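Local coordinates for DUF1904 domain-containing protein (Sebaldella termitidis, PDB 4M1A), which is of unknown function, a trimeric alpha/beta protein of the DUF1904 family, which belongs to the same clan as the MIF-like proteins, at residues 20-25 / 31-36; 71-76 / 91-96. One frame throughout, in Å; residues are numbered along the deposited sequence.

Contact 1: residues 20-25 / 31-36; sequences GLADEL and CPADWF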
ATOM      1  N   GLY A  20     -19.491  14.572  -2.227  1.00 20.52           N
ATOM      2  CA  GLY A  20     -19.097  15.823  -2.928  1.00 24.71           C
ATOM      3  C   GLY A  20     -17.603  15.967  -3.201  1.00 22.95           C
ATOM      4  O   GLY A  20     -17.154  16.978  -3.775  1.00 20.57           O
ATOM      5  N   LEU A  21     -16.807  14.972  -2.750  1.00 18.14           N
ATOM      6  CA  LEU A  21     -15.371  15.191  -2.608  1.00 19.14           C
ATOM      7  C   LEU A  21     -14.688  15.231  -3.956  1.00 18.04           C
ATOM      8  O   LEU A  21     -13.774  16.053  -4.172  1.00 18.38           O
ATOM      9  CB  LEU A  21     -14.700  14.098  -1.728  1.00 18.40           C
ATOM     10  CG  LEU A  21     -13.249  14.361  -1.332  1.00 17.70           C
ATOM     11  CD1 LEU A  21     -13.038  15.739  -0.655  1.00 20.38           C
ATOM     12  CD2 LEU A  21     -12.888  13.242  -0.389  1.00 19.59           C
ATOM     13  N   ALA A  22     -15.112  14.405  -4.876  1.00 21.22           N
ATOM     14  CA  ALA A  22     -14.448  14.355  -6.174  1.00 21.90           C
ATOM     15  C   ALA A  22     -14.682  15.656  -6.953  1.00 25.21           C
ATOM     16  O   ALA A  22     -13.824  16.041  -7.694  1.00 20.44           O
ATOM     17  CB  ALA A  22     -14.920  13.208  -7.004  1.00 22.33           C
ATOM     18  N   ASP A  23     -15.872  16.288  -6.801  1.00 24.89           N
ATOM     19  CA  ASP A  23     -16.090  17.657  -7.378  1.00 25.70           C
ATOM     20  C   ASP A  23     -15.063  18.612  -6.876  1.00 22.17           C
ATOM     21  O   ASP A  23     -14.431  19.348  -7.643  1.00 21.26           O
ATOM     22  CB  ASP A  23     -17.447  18.227  -6.929  1.00 27.50           C
ATOM     23  CG  ASP A  23     -18.609  17.346  -7.308  1.00 33.53           C
ATOM     24  OD1 ASP A  23     -18.516  16.768  -8.444  1.00 31.72           O
ATOM     25  OD2 ASP A  23     -19.614  17.291  -6.459  1.00 37.95           O
ATOM     26  N   GLU A  24     -14.903  18.709  -5.559  1.00 21.07           N
ATOM     27  CA  GLU A  24     -13.958  19.661  -5.009  1.00 21.28           C
ATOM     28  C   GLU A  24     -12.561  19.353  -5.407  1.00 21.80           C
ATOM     29  O   GLU A  24     -11.738  20.204  -5.761  1.00 20.50           O
ATOM     30  CB  GLU A  24     -14.000  19.625  -3.468  1.00 24.45           C
ATOM     31  CG  GLU A  24     -12.886  20.453  -2.811  1.00 28.92           C
ATOM     32  CD  GLU A  24     -13.033  21.989  -2.904  1.00 30.48           C
ATOM     33  OE1 GLU A  24     -13.729  22.538  -3.805  1.00 30.13           O
ATOM     34  OE2 GLU A  24     -12.373  22.624  -2.093  1.00 33.20           O
ATOM     35  N   LEU A  25     -12.253  18.046  -5.401  1.00 19.90           N
ATOM     36  CA  LEU A  25     -10.839  17.672  -5.766  1.00 18.27           C
ATOM     37  C   LEU A  25     -10.512  17.955  -7.225  1.00 16.50           C
ATOM     38  O   LEU A  25      -9.390  18.409  -7.524  1.00 19.89           O
ATOM     39  CB  LEU A  25     -10.559  16.206  -5.377  1.00 18.64           C
ATOM     40  CG  LEU A  25     -10.541  15.944  -3.880  1.00 20.08           C
ATOM     41  CD1 LEU A  25     -10.257  14.440  -3.605  1.00 22.69           C
ATOM     42  CD2 LEU A  25      -9.461  16.785  -3.192  1.00 22.16           C
ATOM     43  N   CYS A  31      -8.910  18.504 -12.945  1.00 27.88           N
ATOM     44  CA  CYS A  31      -9.213  17.344 -13.731  1.00 26.36           C
ATOM     45  C   CYS A  31     -10.613  16.900 -13.453  1.00 24.58           C
ATOM     46  O   CYS A  31     -11.238  17.361 -12.494  1.00 28.97           O
ATOM     47  CB  CYS A  31      -8.214  16.240 -13.418  1.00 28.09           C
ATOM     48  SG  CYS A  31      -8.328  15.507 -11.744  1.00 30.08           S
ATOM     49  N   PRO A  32     -11.149  16.005 -14.275  1.00 25.24           N
ATOM     50  CA  PRO A  32     -12.508  15.585 -14.072  1.00 26.51           C
ATOM     51  C   PRO A  32     -12.748  14.887 -12.711  1.00 26.22           C
ATOM     52  O   PRO A  32     -11.865  14.132 -12.288  1.00 24.95           O
ATOM     53  CB  PRO A  32     -12.723  14.614 -15.259  1.00 25.60           C
ATOM     54  CG  PRO A  32     -11.856  15.216 -16.324  1.00 28.93           C
ATOM     55  CD  PRO A  32     -10.608  15.544 -15.564  1.00 26.24           C
ATOM     56  N   ALA A  33     -13.914  15.113 -12.082  1.00 24.31           N
ATOM     57  CA  ALA A  33     -14.314  14.461 -10.819  1.00 25.06           C
ATOM     58  C   ALA A  33     -14.274  12.930 -10.968  1.00 27.54           C
ATOM     59  O   ALA A  33     -13.810  12.216 -10.077  1.00 20.67           O
ATOM     60  CB  ALA A  33     -15.715  14.930 -10.434  1.00 27.98           C
ATOM     61  N   ASP A  34     -14.641  12.455 -12.140  1.00 24.73           N
ATOM     62  CA  ASP A  34     -14.639  10.974 -12.436  1.00 30.78           C
ATOM     63  C   ASP A  34     -13.285  10.331 -12.432  1.00 26.10           C
ATOM     64  O   ASP A  34     -13.199   9.138 -12.447  1.00 26.20           O
ATOM     65  CB  ASP A  34     -15.259  10.702 -13.822  1.00 38.48           C
ATOM     66  CG  ASP A  34     -16.736  10.511 -13.751  1.00 56.04           C
ATOM     67  OD1 ASP A  34     -17.235  10.147 -12.647  1.00 69.28           O
ATOM     68  OD2 ASP A  34     -17.413  10.733 -14.793  1.00 72.09           O
ATOM     69  N   TRP A  35     -12.208  11.101 -12.423  1.00 23.68           N
ATOM     70  CA  TRP A  35     -10.890  10.479 -12.365  1.00 22.27           C
ATOM     71  C   TRP A  35     -10.478  10.070 -10.927  1.00 24.48           C
ATOM     72  O   TRP A  35      -9.409   9.527 -10.747  1.00 22.24           O
ATOM     73  CB  TRP A  35      -9.877  11.394 -12.905  1.00 22.68           C
ATOM     74  CG  TRP A  35      -9.921  11.564 -14.357  1.00 28.30           C
ATOM     75  CD1 TRP A  35     -10.891  11.150 -15.226  1.00 31.06           C
ATOM     76  CD2 TRP A  35      -8.935  12.254 -15.129  1.00 31.31           C
ATOM     77  NE1 TRP A  35     -10.550  11.558 -16.521  1.00 32.20           N
ATOM     78  CE2 TRP A  35      -9.371  12.237 -16.478  1.00 34.07           C
ATOM     79  CE3 TRP A  35      -7.733  12.887 -14.809  1.00 32.32           C
ATOM     80  CZ2 TRP A  35      -8.641  12.846 -17.514  1.00 40.21           C
ATOM     81  CZ3 TRP A  35      -7.002  13.497 -15.841  1.00 40.45           C
ATOM     82  CH2 TRP A  35      -7.473  13.465 -17.179  1.00 36.53           C
ATOM     83  N   PHE A  36     -11.302  10.356  -9.936  1.00 21.09           N
ATOM     84  CA  PHE A  36     -10.960  10.058  -8.539  1.00 19.18           C
ATOM     85  C   PHE A  36     -11.566   8.770  -8.108  1.00 20.51           C
ATOM     86  O   PHE A  36     -12.761   8.516  -8.405  1.00 19.42           O
ATOM     87  CB  PHE A  36     -11.413  11.230  -7.592  1.00 17.98           C
ATOM     88  CG  PHE A  36     -10.609  12.457  -7.769  1.00 17.73           C
ATOM     89  CD1 PHE A  36     -10.892  13.360  -8.829  1.00 19.72           C
ATOM     90  CD2 PHE A  36      -9.523  12.700  -6.979  1.00 18.81           C
ATOM     91  CE1 PHE A  36     -10.091  14.499  -8.999  1.00 20.77           C
ATOM     92  CE2 PHE A  36      -8.731  13.800  -7.177  1.00 19.87           C
ATOM     93  CZ  PHE A  36      -9.025  14.723  -8.194  1.00 22.35           C
TER
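Leu25 and Phe36 illustrate how a helix can be packed against the chain that has just left it. The CB of Leu25 stands over one face of the Phe36 ring, 3.8 Å from its centroid and 25° off the ring normal, in a CH-pi contact displaced toward the CE2–CZ rim. CD1 of the same leucine lies above the plane but beyond the CD2–CE2 rim, 3.9 Å from Phe36 CD2. The ring is presented to the helix by a first torsion that sets Phe36 CG beside its own backbone N and anti to the carbonyl carbon (chi1 -70°). At the ring edge, in its plane, lies the carbonyl oxygen of Ala33.

Two alanines bring the backbones close. Ala22 CB rests 3.4 Å from Ala33 O and 3.9 Å from Ala33 CB, and it also meets the CB of Phe36 at 4.1 Å. Ala33 answers with its CA, which makes a CA-H...O contact of 3.5 Å to Ala22 O. On the outer side the carboxylate of Asp23 reaches back, OD1 touching the Ala33 methyl. With an alanine in place of Phe36 the ring under Leu25 CB is gone, and a gap is likely to open beside the helix, leaving Leu25 freer to turn.

Phe38 lies against Ala22 and Leu25 from strand 37-47, while Phe47 of the second subunit packs on Ala22. No hydrogen bond crosses between the two segments, and the turn back from helix 21-29 toward the sheet is joined to it by methyl, methylene and ring contacts, with a single CA-H...O contact as the weak polar element.

Contact 2: residues 71-76 / 91-96; sequences DKIAAL and IVFNPL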
ATOM      1  N   ASP A  71      -0.913  21.321  -1.125  1.00 21.47           N
ATOM      2  CA  ASP A  71      -1.193  21.970   0.074  1.00 21.21           C
ATOM      3  C   ASP A  71      -2.751  22.151   0.272  1.00 17.29           C
ATOM      4  O   ASP A  71      -3.240  21.990   1.404  1.00 19.85           O
ATOM      5  CB  ASP A  71      -0.585  23.385   0.137  1.00 22.98           C
ATOM      6  CG  ASP A  71       0.933  23.392   0.405  1.00 31.79           C
ATOM      7  OD1 ASP A  71       1.541  22.298   0.594  1.00 27.35           O
ATOM      8  OD2 ASP A  71       1.496  24.509   0.429  1.00 29.44           O
ATOM      9  N   LYS A  72      -3.449  22.472  -0.778  1.00 17.00           N
ATOM     10  CA  LYS A  72      -4.912  22.756  -0.685  1.00 18.12           C
ATOM     11  C   LYS A  72      -5.648  21.446  -0.400  1.00 20.26           C
ATOM     12  O   LYS A  72      -6.584  21.424   0.411  1.00 18.14           O
ATOM     13  CB  LYS A  72      -5.435  23.360  -1.962  1.00 21.01           C
ATOM     14  CG  LYS A  72      -5.056  24.869  -2.088  1.00 20.89           C
ATOM     15  CD  LYS A  72      -5.534  25.478  -3.375  1.00 25.53           C
ATOM     16  CE  LYS A  72      -5.331  27.045  -3.261  1.00 32.07           C
ATOM     17  NZ  LYS A  72      -5.971  27.641  -4.415  1.00 42.41           N
ATOM     18  N   ILE A  73      -5.227  20.363  -1.041  1.00 18.00           N
ATOM     19  CA  ILE A  73      -5.837  19.035  -0.752  1.00 18.80           C
ATOM     20  C   ILE A  73      -5.561  18.615   0.634  1.00 16.91           C
ATOM     21  O   ILE A  73      -6.468  18.171   1.362  1.00 16.93           O
ATOM     22  CB  ILE A  73      -5.459  17.984  -1.826  1.00 20.06           C
ATOM     23  CG1 ILE A  73      -6.028  18.344  -3.149  1.00 22.00           C
ATOM     24  CG2 ILE A  73      -5.852  16.562  -1.382  1.00 18.97           C
ATOM     25  CD1 ILE A  73      -5.270  17.646  -4.250  1.00 28.27           C
ATOM     26  N   ALA A  74      -4.319  18.783   1.099  1.00 17.51           N
ATOM     27  CA  ALA A  74      -4.054  18.503   2.467  1.00 17.53           C
ATOM     28  C   ALA A  74      -4.912  19.306   3.463  1.00 21.24           C
ATOM     29  O   ALA A  74      -5.346  18.777   4.508  1.00 20.33           O
ATOM     30  CB  ALA A  74      -2.598  18.723   2.769  1.00 23.52           C
ATOM     31  N   ALA A  75      -5.067  20.607   3.195  1.00 20.65           N
ATOM     32  CA  ALA A  75      -5.870  21.447   4.099  1.00 22.60           C
ATOM     33  C   ALA A  75      -7.322  20.974   4.128  1.00 17.82           C
ATOM     34  O   ALA A  75      -7.926  20.883   5.189  1.00 19.14           O
ATOM     35  CB  ALA A  75      -5.737  22.934   3.672  1.00 23.32           C
ATOM     36  N   LEU A  76      -7.862  20.677   2.966  1.00 17.30           N
ATOM     37  CA  LEU A  76      -9.249  20.244   2.789  1.00 17.98           C
ATOM     38  C   LEU A  76      -9.485  18.932   3.573  1.00 20.42           C
ATOM     39  O   LEU A  76     -10.403  18.807   4.361  1.00 19.05           O
ATOM     40  CB  LEU A  76      -9.564  20.035   1.362  1.00 18.44           C
ATOM     41  CG  LEU A  76     -11.023  19.581   1.070  1.00 23.17           C
ATOM     42  CD1 LEU A  76     -12.091  20.574   1.558  1.00 23.84           C
ATOM     43  CD2 LEU A  76     -11.207  19.215  -0.388  1.00 26.20           C
ATOM     44  N   ILE A  91      -1.279  12.717   5.878  1.00 17.54           N
ATOM     45  CA  ILE A  91      -1.511  12.631   4.457  1.00 16.55           C
ATOM     46  C   ILE A  91      -0.208  12.485   3.700  1.00 18.10           C
ATOM     47  O   ILE A  91       0.747  13.270   3.961  1.00 17.88           O
ATOM     48  CB  ILE A  91      -2.250  13.834   3.916  1.00 17.61           C
ATOM     49  CG1 ILE A  91      -3.496  14.087   4.730  1.00 22.05           C
ATOM     50  CG2 ILE A  91      -2.693  13.572   2.488  1.00 19.13           C
ATOM     51  CD1 ILE A  91      -4.068  15.437   4.463  1.00 21.86           C
ATOM     52  N   VAL A  92      -0.096  11.448   2.860  1.00 16.58           N
ATOM     53  CA  VAL A  92       1.073  11.272   2.062  1.00 19.49           C
ATOM     54  C   VAL A  92       0.703  11.295   0.601  1.00 18.31           C
ATOM     55  O   VAL A  92      -0.201  10.570   0.194  1.00 20.74           O
ATOM     56  CB  VAL A  92       1.764   9.944   2.438  1.00 24.57           C
ATOM     57  CG1 VAL A  92       3.122   9.906   1.767  1.00 28.19           C
ATOM     58  CG2 VAL A  92       1.941   9.912   3.959  1.00 31.50           C
ATOM     59  N   PHE A  93       1.407  12.080  -0.206  1.00 18.19           N
ATOM     60  CA  PHE A  93       1.200  12.081  -1.638  1.00 15.51           C
ATOM     61  C   PHE A  93       2.266  11.170  -2.305  1.00 19.19           C
ATOM     62  O   PHE A  93       3.457  11.316  -2.017  1.00 20.50           O
ATOM     63  CB  PHE A  93       1.290  13.472  -2.198  1.00 17.87           C
ATOM     64  CG  PHE A  93       0.094  14.352  -1.764  1.00 16.09           C
ATOM     65  CD1 PHE A  93       0.076  14.937  -0.539  1.00 19.52           C
ATOM     66  CD2 PHE A  93      -0.973  14.501  -2.594  1.00 18.07           C
ATOM     67  CE1 PHE A  93      -1.023  15.707  -0.127  1.00 20.55           C
ATOM     68  CE2 PHE A  93      -2.079  15.274  -2.192  1.00 19.38           C
ATOM     69  CZ  PHE A  93      -2.096  15.819  -0.963  1.00 18.52           C
ATOM     70  N   ASN A  94       1.812  10.307  -3.211  1.00 18.73           N
ATOM     71  CA  ASN A  94       2.687   9.307  -3.921  1.00 22.46           C
ATOM     72  C   ASN A  94       2.589   9.576  -5.418  1.00 20.99           C
ATOM     73  O   ASN A  94       1.559   9.390  -6.022  1.00 21.79           O
ATOM     74  CB  ASN A  94       2.250   7.884  -3.591  1.00 26.76           C
ATOM     75  CG  ASN A  94       2.468   7.524  -2.102  1.00 34.79           C
ATOM     76  OD1 ASN A  94       1.526   7.209  -1.357  1.00 43.79           O
ATOM     77  ND2 ASN A  94       3.705   7.694  -1.637  1.00 39.01           N
ATOM     78  N   PRO A  95       3.660  10.079  -6.026  1.00 24.19           N
ATOM     79  CA  PRO A  95       3.669  10.470  -7.435  1.00 25.71           C
ATOM     80  C   PRO A  95       3.756   9.181  -8.266  1.00 29.07           C
ATOM     81  O   PRO A  95       4.546   8.309  -7.954  1.00 34.52           O
ATOM     82  CB  PRO A  95       4.926  11.341  -7.597  1.00 31.04           C
ATOM     83  CG  PRO A  95       5.718  11.174  -6.348  1.00 34.67           C
ATOM     84  CD  PRO A  95       4.947  10.314  -5.349  1.00 29.91           C
ATOM     85  N   LEU A  96       2.906   9.089  -9.244  1.00 25.87           N
ATOM     86  CA  LEU A  96       2.858   7.972 -10.163  1.00 31.57           C
ATOM     87  C   LEU A  96       3.715   8.353 -11.323  1.00 27.42           C
ATOM     88  O   LEU A  96       3.797   9.487 -11.675  1.00 30.99           O
ATOM     89  CB  LEU A  96       1.451   7.776 -10.695  1.00 33.35           C
ATOM     90  CG  LEU A  96       0.421   7.348  -9.662  1.00 37.88           C
ATOM     91  CD1 LEU A  96      -0.939   7.555 -10.304  1.00 43.52           C
ATOM     92  CD2 LEU A  96       0.638   5.940  -9.196  1.00 42.32           C
TER
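Ile73 and Ala74 meet Phe93 and Ile91 where helix 67-82 lies on the sheet. The closer fit is at Ala74: the tip of Ile91, CD1, comes within 3.6 Å of Ala74 O, 3.7 Å of Ala74 CA and 4.0 Å of Ala74 CB. The extended second torsion of Ile91 (chi2 166°) carries CD1 out to the helix backbone, where it lies against the main chain and methyl of Ala74.

Phe93 approaches differently, with the edge of its ring leading. Its CZ lies 3.9 Å from Ile73 CG2, and both this methyl and the backbone N of Ala74 sit near the ring plane. The ring is close on its Ile73 side and looser toward Ala74, whose CB is 4.5 Å from Phe93 CE1. Toward solvent, Asp71 and Lys72 point away from the strand; Asp71 OD1 is hydrogen-bonded to Tyr102 OH of the third subunit.

The axes of the two segments pass 9.8 Å apart, their directions 147° from each other, as the return strand of a beta-alpha-beta unit runs back along its helix, roughly antiparallel to it. Trp62 of the neighbouring strand 56-62 meets the Phe93 ring, Leu25 and Ile28 of helix 21-29 reach Ile73, and Ile91 and Val92 pair antiparallel with a strand of the third subunit, which continues the sheet across the interface.

How the contacts relate
Contacts 1 and 2 follow one another along the chain, with centres 14 Å apart, and join directly through helices 21-29 and 67-82. Leu25 CD2 lies 3.8 Å from Ile73 CG1, so the two residues link the helix-to-loop packing of contact 1 to the helix-on-strand packing of contact 2. Leu76 adds a second junction, its CD2 3.9 Å from Leu21 CD1. The two helices lie side by side and both pack on the sheet, helix 21-29 on Phe38 of strand 37-47 and helix 67-82 on strand 89-95; the loop 31-36 borders the first of them. Contact 1 meets the second subunit and contact 2 mainly the third, which ties both to the trimer.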